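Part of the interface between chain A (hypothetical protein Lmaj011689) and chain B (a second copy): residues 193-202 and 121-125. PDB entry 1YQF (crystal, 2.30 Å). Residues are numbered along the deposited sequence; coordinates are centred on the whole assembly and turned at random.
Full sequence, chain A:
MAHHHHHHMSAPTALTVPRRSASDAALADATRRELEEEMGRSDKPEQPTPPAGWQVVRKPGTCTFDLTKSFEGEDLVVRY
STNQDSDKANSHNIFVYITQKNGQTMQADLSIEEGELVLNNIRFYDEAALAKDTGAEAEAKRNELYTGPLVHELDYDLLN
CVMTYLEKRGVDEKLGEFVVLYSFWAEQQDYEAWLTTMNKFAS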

# COMPACT_ATOMS: atom_id res chain seq x y z
N ALA A 193 -24.55 10.36 8.69
CA ALA A 193 -24.06 11.56 8.00
C ALA A 193 -23.95 11.30 6.50
O ALA A 193 -24.19 12.19 5.68
CB ALA A 193 -22.72 12.00 8.57
N TRP A 194 -23.59 10.07 6.15
CA TRP A 194 -23.46 9.63 4.76
C TRP A 194 -24.82 9.64 4.05
O TRP A 194 -24.91 10.02 2.89
CB TRP A 194 -22.85 8.22 4.75
CG TRP A 194 -22.57 7.62 3.42
CD1 TRP A 194 -21.41 7.72 2.70
CD2 TRP A 194 -23.43 6.75 2.67
NE1 TRP A 194 -21.51 6.99 1.53
CE2 TRP A 194 -22.74 6.39 1.49
CE3 TRP A 194 -24.72 6.25 2.87
CZ2 TRP A 194 -23.29 5.55 0.52
CZ3 TRP A 194 -25.27 5.41 1.90
CH2 TRP A 194 -24.56 5.08 0.74
N LEU A 195 -25.88 9.25 4.76
CA LEU A 195 -27.22 9.23 4.18
C LEU A 195 -27.71 10.64 3.89
O LEU A 195 -28.25 10.90 2.82
CB LEU A 195 -28.20 8.54 5.13
CG LEU A 195 -28.06 7.03 5.29
CD1 LEU A 195 -28.94 6.55 6.43
CD2 LEU A 195 -28.43 6.32 4.00
N THR A 196 -27.51 11.54 4.85
CA THR A 196 -27.85 12.96 4.70
C THR A 196 -27.12 13.59 3.51
O THR A 196 -27.71 14.35 2.75
CB THR A 196 -27.47 13.73 5.98
OG1 THR A 196 -28.15 13.16 7.11
CG2 THR A 196 -27.97 15.17 5.94
N THR A 197 -25.84 13.26 3.37
CA THR A 197 -25.00 13.83 2.32
C THR A 197 -25.40 13.33 0.93
O THR A 197 -25.39 14.09 -0.03
CB THR A 197 -23.52 13.50 2.58
OG1 THR A 197 -23.12 14.09 3.83
CG2 THR A 197 -22.61 14.14 1.54
N MET A 198 -25.74 12.04 0.83
CA MET A 198 -26.20 11.48 -0.43
C MET A 198 -27.57 12.05 -0.78
O MET A 198 -27.89 12.26 -1.95
CB MET A 198 -26.29 9.96 -0.36
CG MET A 198 -26.82 9.35 -1.65
SD MET A 198 -26.87 7.59 -1.61
CE MET A 198 -25.22 7.21 -2.18
N ASN A 199 -28.39 12.29 0.25
CA ASN A 199 -29.71 12.87 0.07
C ASN A 199 -29.60 14.28 -0.49
O ASN A 199 -30.33 14.65 -1.41
CB ASN A 199 -30.46 12.89 1.40
CG ASN A 199 -31.83 13.54 1.29
OD1 ASN A 199 -31.99 14.72 1.61
ND2 ASN A 199 -32.82 12.78 0.84
N LYS A 200 -28.66 15.05 0.06
CA LYS A 200 -28.33 16.38 -0.45
C LYS A 200 -27.95 16.30 -1.92
O LYS A 200 -28.37 17.12 -2.73
CB LYS A 200 -27.15 16.95 0.35
CG LYS A 200 -26.62 18.30 -0.13
CD LYS A 200 -25.49 18.76 0.79
CE LYS A 200 -24.88 20.07 0.33
NZ LYS A 200 -23.66 20.41 1.11
N PHE A 201 -27.15 15.29 -2.24
CA PHE A 201 -26.69 15.04 -3.59
C PHE A 201 -27.83 14.77 -4.56
O PHE A 201 -27.79 15.20 -5.72
CB PHE A 201 -25.74 13.84 -3.61
CG PHE A 201 -24.51 14.07 -4.42
CD1 PHE A 201 -23.46 14.80 -3.90
CD2 PHE A 201 -24.42 13.57 -5.71
CE1 PHE A 201 -22.32 15.02 -4.65
CE2 PHE A 201 -23.28 13.78 -6.46
CZ PHE A 201 -22.23 14.51 -5.93
N ALA A 202 -28.85 14.07 -4.08
CA ALA A 202 -30.01 13.68 -4.88
C ALA A 202 -31.10 14.75 -4.91
O ALA A 202 -32.08 14.61 -5.64
CB ALA A 202 -30.58 12.37 -4.34
N ASN B 121 -18.08 0.41 -3.60
CA ASN B 121 -17.85 1.46 -2.62
C ASN B 121 -18.45 2.80 -3.04
O ASN B 121 -18.42 3.15 -4.21
CB ASN B 121 -16.34 1.64 -2.40
CG ASN B 121 -16.02 2.32 -1.10
OD1 ASN B 121 -16.01 3.55 -1.02
ND2 ASN B 121 -15.76 1.53 -0.07
N ILE B 122 -18.99 3.53 -2.07
CA ILE B 122 -19.50 4.88 -2.30
C ILE B 122 -19.09 5.78 -1.15
O ILE B 122 -19.34 5.46 0.02
CB ILE B 122 -21.04 4.89 -2.41
CG1 ILE B 122 -21.50 4.05 -3.59
CG2 ILE B 122 -21.56 6.33 -2.57
CD1 ILE B 122 -22.99 3.90 -3.67
N ARG B 123 -18.47 6.92 -1.48
CA ARG B 123 -18.04 7.89 -0.49
C ARG B 123 -18.20 9.33 -1.00
O ARG B 123 -18.65 9.55 -2.13
CB ARG B 123 -16.59 7.62 -0.09
CG ARG B 123 -15.59 7.62 -1.24
CD ARG B 123 -14.22 7.11 -0.82
NE ARG B 123 -13.69 7.93 0.25
CZ ARG B 123 -12.51 7.77 0.83
NH1 ARG B 123 -11.69 6.79 0.45
NH2 ARG B 123 -12.14 8.59 1.80
N PHE B 124 -17.85 10.29 -0.15
CA PHE B 124 -18.06 11.71 -0.46
C PHE B 124 -16.91 12.59 -0.01
O PHE B 124 -16.15 12.25 0.90
CB PHE B 124 -19.35 12.21 0.20
CG PHE B 124 -20.60 11.67 -0.43
CD1 PHE B 124 -21.09 12.22 -1.61
CD2 PHE B 124 -21.30 10.63 0.15
CE1 PHE B 124 -22.24 11.74 -2.19
CE2 PHE B 124 -22.46 10.13 -0.42
CZ PHE B 124 -22.93 10.69 -1.60
N TYR B 125 -16.81 13.74 -0.66
CA TYR B 125 -15.81 14.76 -0.33
C TYR B 125 -16.45 16.14 -0.50
O TYR B 125 -17.34 16.33 -1.33
CB TYR B 125 -14.60 14.66 -1.25
CG TYR B 125 -13.99 13.28 -1.38
CD1 TYR B 125 -14.44 12.38 -2.33
CD2 TYR B 125 -12.93 12.89 -0.56
CE1 TYR B 125 -13.88 11.13 -2.47
CE2 TYR B 125 -12.36 11.63 -0.69
CZ TYR B 125 -12.84 10.75 -1.65
OH TYR B 125 -12.28 9.50 -1.78

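Helical residues of chain A (stretch 193-202) cross strand residues of chain B (stretch 121-125) at 78°, the axes 9.4 Å apart at their closest, and 334 Å² of surface is buried between them. F124(B) dominates the contact, with 126 Å² covered. Its CA-to-CB bond points toward the helix, and the ring reaches W194(A), T197(A), M198(A) and F201(A), residues brought onto one side by the three- and four-residue spacing of helical turns. T197(A) CG2 lies over one face of the F124(B) ring, 4.0 Å from its centroid and 21° off the normal, a CH-pi contact. The threonine hydroxyl is engaged within the helix, T197(A) OG1 donating to A193(A) O at 2.9 Å. The tip of the phenylalanine meets the helix itself, F124(B) CZ standing 3.6 Å from M198(A) CA and 3.7 Å from M198(A) CB. Beyond it, F201(A) CD1 is 3.7 Å from F124(B) CE1, the two rings obliquely inclined at 55°.

W194(A), with 64 Å² covered, combines polar and apolar contacts. Its CA-to-CB bond points sideways, but with chi1 in t the indole extends to the strand, where W194(A) NE1 donates a hydrogen bond to I122(B) O (3.1 Å, 140° at the hydrogen). This is the only hydrogen bond between the stretches, and it gives the buried indole nitrogen a partner at the ring edge, near its plane. One indole face receives the edge of F124(B) in an offset edge-to-face pair, the centroids of the W194(A) five-membered ring and the F124(B) ring 5.3 Å apart and the planes at 62°.

I122(B) is covered over 49 Å². Its CA-to-CB bond also points toward the helix; in the alternating strand, that of R123(B), between I122(B) and F124(B), points away. The closest approaches of the isoleucine side chain are by I122(B) CG2, 3.6 Å from W194(A) CZ2 and 3.8 Å from M198(A) CE, at the end of the long, flexible methionine.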